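Local atomic coordinates of OTU domain-containing protein wMelOTU (Wolbachia pipientis wMel, PDB entry 6W9O), a protein that probably removes ubiquitin from conjugated proteins as a cysteine protease of the OTU family, acting as a bacterial effector deubiquitinase. Residues A[50-55]-A[118-123]; A[124-129]-A[188-193]. All coordinates share one frame; numbering follows the deposited sequence.

Contact 1: residues A[50-55]-A[118-123]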
loop_
_atom_site.group_PDB
_atom_site.type_symbol
_atom_site.label_atom_id
_atom_site.label_comp_id
_atom_site.label_asym_id
_atom_site.label_seq_id
_atom_site.Cartn_x
_atom_site.Cartn_y
_atom_site.Cartn_z
ATOM N N ASN A 50 -3.137 12.894 -7.541
ATOM C CA ASN A 50 -2.512 13.008 -8.856
ATOM C C ASN A 50 -2.300 11.653 -9.528
ATOM O O ASN A 50 -1.605 11.583 -10.559
ATOM C CB ASN A 50 -1.151 13.704 -8.722
ATOM C CG ASN A 50 -0.183 12.899 -7.853
ATOM O OD1 ASN A 50 -0.577 11.906 -7.211
ATOM N ND2 ASN A 50 1.084 13.327 -7.804
ATOM N N GLY A 51 -2.913 10.582 -8.996
ATOM C CA GLY A 51 -2.712 9.235 -9.477
ATOM C C GLY A 51 -1.882 8.406 -8.509
ATOM O O GLY A 51 -1.778 7.178 -8.675
ATOM N N SER A 52 -1.209 9.059 -7.544
ATOM C CA SER A 52 -0.324 8.362 -6.629
ATOM C C SER A 52 -0.955 8.082 -5.273
ATOM O O SER A 52 -0.222 7.797 -4.317
ATOM C CB SER A 52 0.961 9.166 -6.441
ATOM O OG SER A 52 1.686 9.111 -7.691
ATOM N N CYS A 53 -2.296 8.047 -5.181
ATOM C CA CYS A 53 -2.905 7.860 -3.856
ATOM C C CYS A 53 -2.512 6.549 -3.199
ATOM O O CYS A 53 -2.512 6.476 -1.970
ATOM C CB CYS A 53 -4.433 7.932 -3.948
ATOM S SG CYS A 53 -5.215 6.616 -4.932
ATOM N N PHE A 54 -2.248 5.473 -3.964
ATOM C CA PHE A 54 -1.858 4.231 -3.302
ATOM C C PHE A 54 -0.539 4.424 -2.604
ATOM O O PHE A 54 -0.394 4.088 -1.411
ATOM C CB PHE A 54 -1.700 3.079 -4.339
ATOM C CG PHE A 54 -1.079 1.874 -3.736
ATOM C CD1 PHE A 54 -1.823 1.053 -2.861
ATOM C CD2 PHE A 54 0.253 1.633 -3.935
ATOM C CE1 PHE A 54 -1.229 0.007 -2.200
ATOM C CE2 PHE A 54 0.883 0.577 -3.285
ATOM C CZ PHE A 54 0.135 -0.236 -2.391
ATOM N N PHE A 55 0.431 4.967 -3.329
ATOM C CA PHE A 55 1.777 5.155 -2.778
ATOM C C PHE A 55 1.760 6.139 -1.628
ATOM O O PHE A 55 2.466 5.935 -0.603
ATOM C CB PHE A 55 2.695 5.649 -3.903
ATOM C CG PHE A 55 2.772 4.656 -5.050
ATOM C CD1 PHE A 55 3.557 3.528 -4.971
ATOM C CD2 PHE A 55 2.004 4.881 -6.190
ATOM C CE1 PHE A 55 3.587 2.611 -5.994
ATOM C CE2 PHE A 55 2.045 3.959 -7.224
ATOM C CZ PHE A 55 2.831 2.844 -7.135
ATOM N N MET A 118 6.854 4.733 -13.113
ATOM C CA MET A 118 7.314 6.029 -12.640
ATOM C C MET A 118 6.371 7.157 -13.015
ATOM O O MET A 118 6.604 8.291 -12.597
ATOM C CB MET A 118 8.709 6.336 -13.184
ATOM C CG MET A 118 9.762 5.308 -12.682
ATOM S SD MET A 118 9.807 5.070 -10.904
ATOM C CE MET A 118 10.147 6.736 -10.285
ATOM N N ARG A 119 5.310 6.879 -13.775
ATOM C CA ARG A 119 4.375 7.920 -14.203
ATOM C C ARG A 119 3.249 8.035 -13.189
ATOM O O ARG A 119 2.686 7.015 -12.778
ATOM C CB ARG A 119 3.770 7.552 -15.565
ATOM C CG ARG A 119 4.813 7.410 -16.671
ATOM C CD ARG A 119 4.146 7.038 -17.996
ATOM N NE ARG A 119 5.124 6.927 -19.073
ATOM C CZ ARG A 119 5.359 5.825 -19.773
ATOM N NH1 ARG A 119 4.659 4.710 -19.564
ATOM N NH2 ARG A 119 6.293 5.848 -20.718
ATOM N N ASN A 120 2.912 9.270 -12.780
ATOM C CA ASN A 120 1.800 9.411 -11.840
ATOM C C ASN A 120 0.496 8.883 -12.431
ATOM O O ASN A 120 -0.397 8.503 -11.661
ATOM C CB ASN A 120 1.614 10.874 -11.463
ATOM C CG ASN A 120 2.682 11.350 -10.474
ATOM O OD1 ASN A 120 3.203 10.576 -9.678
ATOM N ND2 ASN A 120 2.997 12.627 -10.529
ATOM N N SER A 121 0.420 8.807 -13.759
ATOM C CA SER A 121 -0.765 8.284 -14.435
ATOM C C SER A 121 -1.002 6.806 -14.146
ATOM O O SER A 121 -2.146 6.345 -14.291
ATOM C CB SER A 121 -0.695 8.497 -15.951
ATOM O OG SER A 121 0.510 7.962 -16.501
ATOM N N ARG A 122 0.017 6.037 -13.747
ATOM C CA ARG A 122 -0.143 4.607 -13.497
ATOM C C ARG A 122 -0.520 4.453 -12.029
ATOM O O ARG A 122 0.317 4.649 -11.148
ATOM C CB ARG A 122 1.176 3.885 -13.798
ATOM C CG ARG A 122 1.222 2.473 -13.271
ATOM C CD ARG A 122 0.147 1.587 -13.891
ATOM N NE ARG A 122 0.480 0.170 -13.651
ATOM C CZ ARG A 122 1.210 -0.583 -14.472
ATOM N NH1 ARG A 122 1.671 -0.090 -15.627
ATOM N NH2 ARG A 122 1.466 -1.856 -14.147
ATOM N N TRP A 123 -1.780 4.161 -11.748
ATOM C CA TRP A 123 -2.198 4.039 -10.352
ATOM C C TRP A 123 -1.674 2.753 -9.723
ATOM O O TRP A 123 -1.568 1.708 -10.364
ATOM C CB TRP A 123 -3.733 4.085 -10.222
ATOM C CG TRP A 123 -4.344 5.321 -10.644
ATOM C CD1 TRP A 123 -3.797 6.316 -11.434
ATOM C CD2 TRP A 123 -5.659 5.757 -10.307
ATOM N NE1 TRP A 123 -4.740 7.357 -11.623
ATOM C CE2 TRP A 123 -5.868 7.027 -10.910
ATOM C CE3 TRP A 123 -6.701 5.175 -9.559
ATOM C CZ2 TRP A 123 -7.079 7.713 -10.796
ATOM C CZ3 TRP A 123 -7.894 5.858 -9.438
ATOM C CH2 TRP A 123 -8.079 7.114 -10.058
#
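Gly51 and Asn120 bring their CA atoms to 5.1 Å, where 50-55 runs into the start of a helix and 118-123 forms a type I beta turn. The turn spans Arg119 to Arg122 and presents its Asn120 O to Gly51 CA, in a CA-H...O contact of 3.3 Å. Gly51 C lies over one face of the Trp123 indole, and Trp123 NE1 is 3.5 Å from Gly51 CA. Trp123 CA in turn makes a long CA-H...O contact to Gly51 O.

A chi1 of 62° holds Asn50 CG between the backbone N and the carbonyl carbon. Asn50 OD1 accepts from Ser52 N at 2.9 Å, which makes an Asx turn. The donor lies above the carbonyl plane, 38° out of it. Asn50 ND2 comes within 3.4 Å of Asn120 ND2. Both are donors, so this is contact without a bond, and the amide planes are 37° apart. The polar link across the contact is weak, from Ser52 OG to Asn120 OD1 at 2.9 Å. Phe55 turns its ring edge, at CE2, to Arg122 O.

Arg76 of helix 72-84 joins the two sides, bonding to Ser52 OG and Arg122 O. The contact thus ties the front of helix 53-66 to the loop between helices 105-116 and 126-137.

Contact 2: residues A[124-129]-A[188-193]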
loop_
_atom_site.group_PDB
_atom_site.type_symbol
_atom_site.label_atom_id
_atom_site.label_comp_id
_atom_site.label_asym_id
_atom_site.label_seq_id
_atom_site.Cartn_x
_atom_site.Cartn_y
_atom_site.Cartn_z
ATOM N N GLY A 124 -1.284 2.822 -8.458
ATOM C CA GLY A 124 -0.741 1.640 -7.778
ATOM C C GLY A 124 -1.807 0.622 -7.367
ATOM O O GLY A 124 -2.982 0.949 -7.141
ATOM N N ASP A 125 -1.385 -0.637 -7.290
ATOM C CA ASP A 125 -2.261 -1.788 -7.053
ATOM C C ASP A 125 -1.697 -2.536 -5.852
ATOM O O ASP A 125 -0.538 -3.006 -5.899
ATOM C CB ASP A 125 -2.223 -2.639 -8.333
ATOM C CG ASP A 125 -3.009 -3.923 -8.247
ATOM O OD1 ASP A 125 -3.550 -4.253 -7.178
ATOM O OD2 ASP A 125 -3.094 -4.579 -9.305
ATOM N N PRO A 126 -2.474 -2.710 -4.784
ATOM C CA PRO A 126 -1.976 -3.474 -3.600
ATOM C C PRO A 126 -1.472 -4.848 -3.952
ATOM O O PRO A 126 -0.509 -5.305 -3.320
ATOM C CB PRO A 126 -3.213 -3.598 -2.702
ATOM C CG PRO A 126 -4.028 -2.373 -3.039
ATOM C CD PRO A 126 -3.812 -2.121 -4.550
ATOM N N ASP A 127 -2.075 -5.531 -4.933
ATOM C CA ASP A 127 -1.675 -6.891 -5.208
ATOM C C ASP A 127 -0.316 -6.962 -5.884
ATOM O O ASP A 127 0.293 -8.041 -5.909
ATOM C CB ASP A 127 -2.655 -7.571 -6.140
ATOM C CG ASP A 127 -4.022 -7.786 -5.526
ATOM O OD1 ASP A 127 -4.137 -8.042 -4.308
ATOM O OD2 ASP A 127 -5.012 -7.720 -6.316
ATOM N N VAL A 128 0.131 -5.865 -6.510
ATOM C CA VAL A 128 1.413 -5.910 -7.215
ATOM C C VAL A 128 2.398 -4.984 -6.503
ATOM O O VAL A 128 3.357 -5.450 -5.841
ATOM C CB VAL A 128 1.278 -5.536 -8.705
ATOM C CG1 VAL A 128 2.663 -5.659 -9.368
ATOM C CG2 VAL A 128 0.262 -6.479 -9.404
ATOM N N GLU A 129 2.181 -3.682 -6.606
ATOM C CA GLU A 129 3.078 -2.762 -5.912
ATOM C C GLU A 129 3.006 -2.953 -4.422
ATOM O O GLU A 129 4.038 -2.828 -3.742
ATOM C CB GLU A 129 2.715 -1.332 -6.285
ATOM C CG GLU A 129 3.097 -0.996 -7.771
ATOM C CD GLU A 129 2.177 -1.614 -8.782
ATOM O OE1 GLU A 129 0.948 -1.546 -8.589
ATOM O OE2 GLU A 129 2.706 -2.170 -9.757
ATOM N N GLY A 188 -13.225 2.170 -3.483
ATOM C CA GLY A 188 -13.713 1.615 -4.747
ATOM C C GLY A 188 -12.595 1.720 -5.765
ATOM O O GLY A 188 -11.700 2.550 -5.599
ATOM N N GLY A 189 -12.644 0.902 -6.811
ATOM C CA GLY A 189 -11.606 0.972 -7.831
ATOM C C GLY A 189 -10.251 0.891 -7.213
ATOM O O GLY A 189 -10.007 0.123 -6.247
ATOM N N LEU A 190 -9.334 1.692 -7.738
ATOM C CA LEU A 190 -7.991 1.809 -7.147
ATOM C C LEU A 190 -7.817 3.123 -6.386
ATOM O O LEU A 190 -6.737 3.722 -6.406
ATOM C CB LEU A 190 -6.899 1.660 -8.214
ATOM C CG LEU A 190 -6.704 0.225 -8.758
ATOM C CD1 LEU A 190 -5.595 0.186 -9.781
ATOM C CD2 LEU A 190 -6.397 -0.793 -7.617
ATOM N N HIS A 191 -8.884 3.582 -5.724
ATOM C CA HIS A 191 -8.838 4.800 -4.906
ATOM C C HIS A 191 -8.506 4.417 -3.480
ATOM O O HIS A 191 -9.207 3.582 -2.890
ATOM C CB HIS A 191 -10.211 5.461 -4.946
ATOM C CG HIS A 191 -10.535 5.990 -6.295
ATOM N ND1 HIS A 191 -10.445 7.334 -6.615
ATOM C CD2 HIS A 191 -10.981 5.361 -7.408
ATOM C CE1 HIS A 191 -10.819 7.500 -7.881
ATOM N NE2 HIS A 191 -11.098 6.313 -8.396
ATOM N N PHE A 192 -7.466 5.045 -2.914
ATOM C CA PHE A 192 -7.024 4.697 -1.565
ATOM C C PHE A 192 -6.812 5.947 -0.733
ATOM O O PHE A 192 -6.465 7.013 -1.241
ATOM C CB PHE A 192 -5.676 3.958 -1.639
ATOM C CG PHE A 192 -5.782 2.647 -2.371
ATOM C CD1 PHE A 192 -6.270 1.533 -1.718
ATOM C CD2 PHE A 192 -5.419 2.570 -3.707
ATOM C CE1 PHE A 192 -6.439 0.338 -2.399
ATOM C CE2 PHE A 192 -5.590 1.370 -4.438
ATOM C CZ PHE A 192 -6.100 0.232 -3.768
ATOM N N GLU A 193 -6.981 5.780 0.583
ATOM C CA GLU A 193 -6.604 6.772 1.594
ATOM C C GLU A 193 -5.896 6.029 2.699
ATOM O O GLU A 193 -6.111 4.831 2.900
ATOM C CB GLU A 193 -7.852 7.424 2.197
ATOM C CG GLU A 193 -8.616 8.408 1.272
ATOM C CD GLU A 193 -10.144 8.325 1.487
ATOM O OE1 GLU A 193 -10.699 7.211 1.380
ATOM O OE2 GLU A 193 -10.785 9.338 1.781
HETATM O O HOH W 1 -4.062 3.524 -6.827
#
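Gly124 O and Leu190 O are joined through water 1, which donates to both. The bonds are 2.8 Å from the water to Gly124 O and 2.7 Å from the water to Leu190 O. The water lies at the edge of the Phe192 ring, in its plane. No direct hydrogen bond links the two segments.

The side chains bring apolar groups, which pack on Pro126 and on the carbonyl Gly124 O. Leu190 CG is anti to its own carbonyl carbon (chi1 -72°), which sets CG 4.1 Å from Gly124 O. Both methyl groups lie near Gly124 O, CD1 at 3.8 Å. Leu190 CD2 also reaches Pro126 CD at 4.2 Å. Phe192 CE2 touches Gly124 O as well. Pro126 and Phe192 meet tip to tip. The proline presents CD and CG to the far end of the phenyl ring, with CD 3.4 Å from Phe192 CZ, a close fit. The approach to the ring is oblique. Phe54 of helix 53-66 packs on both Pro126 and Phe192, meeting the latter edge-to-face.

The start of helix 126-137 is fixed from within. Asp125 is its N-cap: OD1 accepts from Asp127 N at 3.0 Å, from above the carboxylate plane. Glu129 OE1 takes Asp125 N at 2.8 Å, nearly along its own C-O axis, while OE2 bonds to Tyr113 OH.

Contact 2 therefore joins a helix start to strand 191-197 by hydrocarbon packing and one shared water. The two backbone carbonyls, both acceptors, cannot pair directly. The water donates one hydrogen bond to each and so bridges the two segments.

Contacts 1 and 2 have centres about 10 Å apart and touch each other. Residues 118-123 lead directly into 124-129, so one run of chain, a loop passing into helix 126-137, takes part in both. From 50-55, Cys53 SG lies 3.4 Å from Phe192 N and 3.6 Å from Leu190 O. Trp123 packs edge-to-face with His191, its CZ3 3.4 Å from His191 NE2. In the OTU family the catalytic cysteine begins a helix and the catalytic histidine comes late in the domain, near the start of a strand. Cys53, at the start of helix 53-66, and His191 are probably that pair. Cys53 SG is 5.6 Å from His191 ND1. Both contacts therefore probably border the active site.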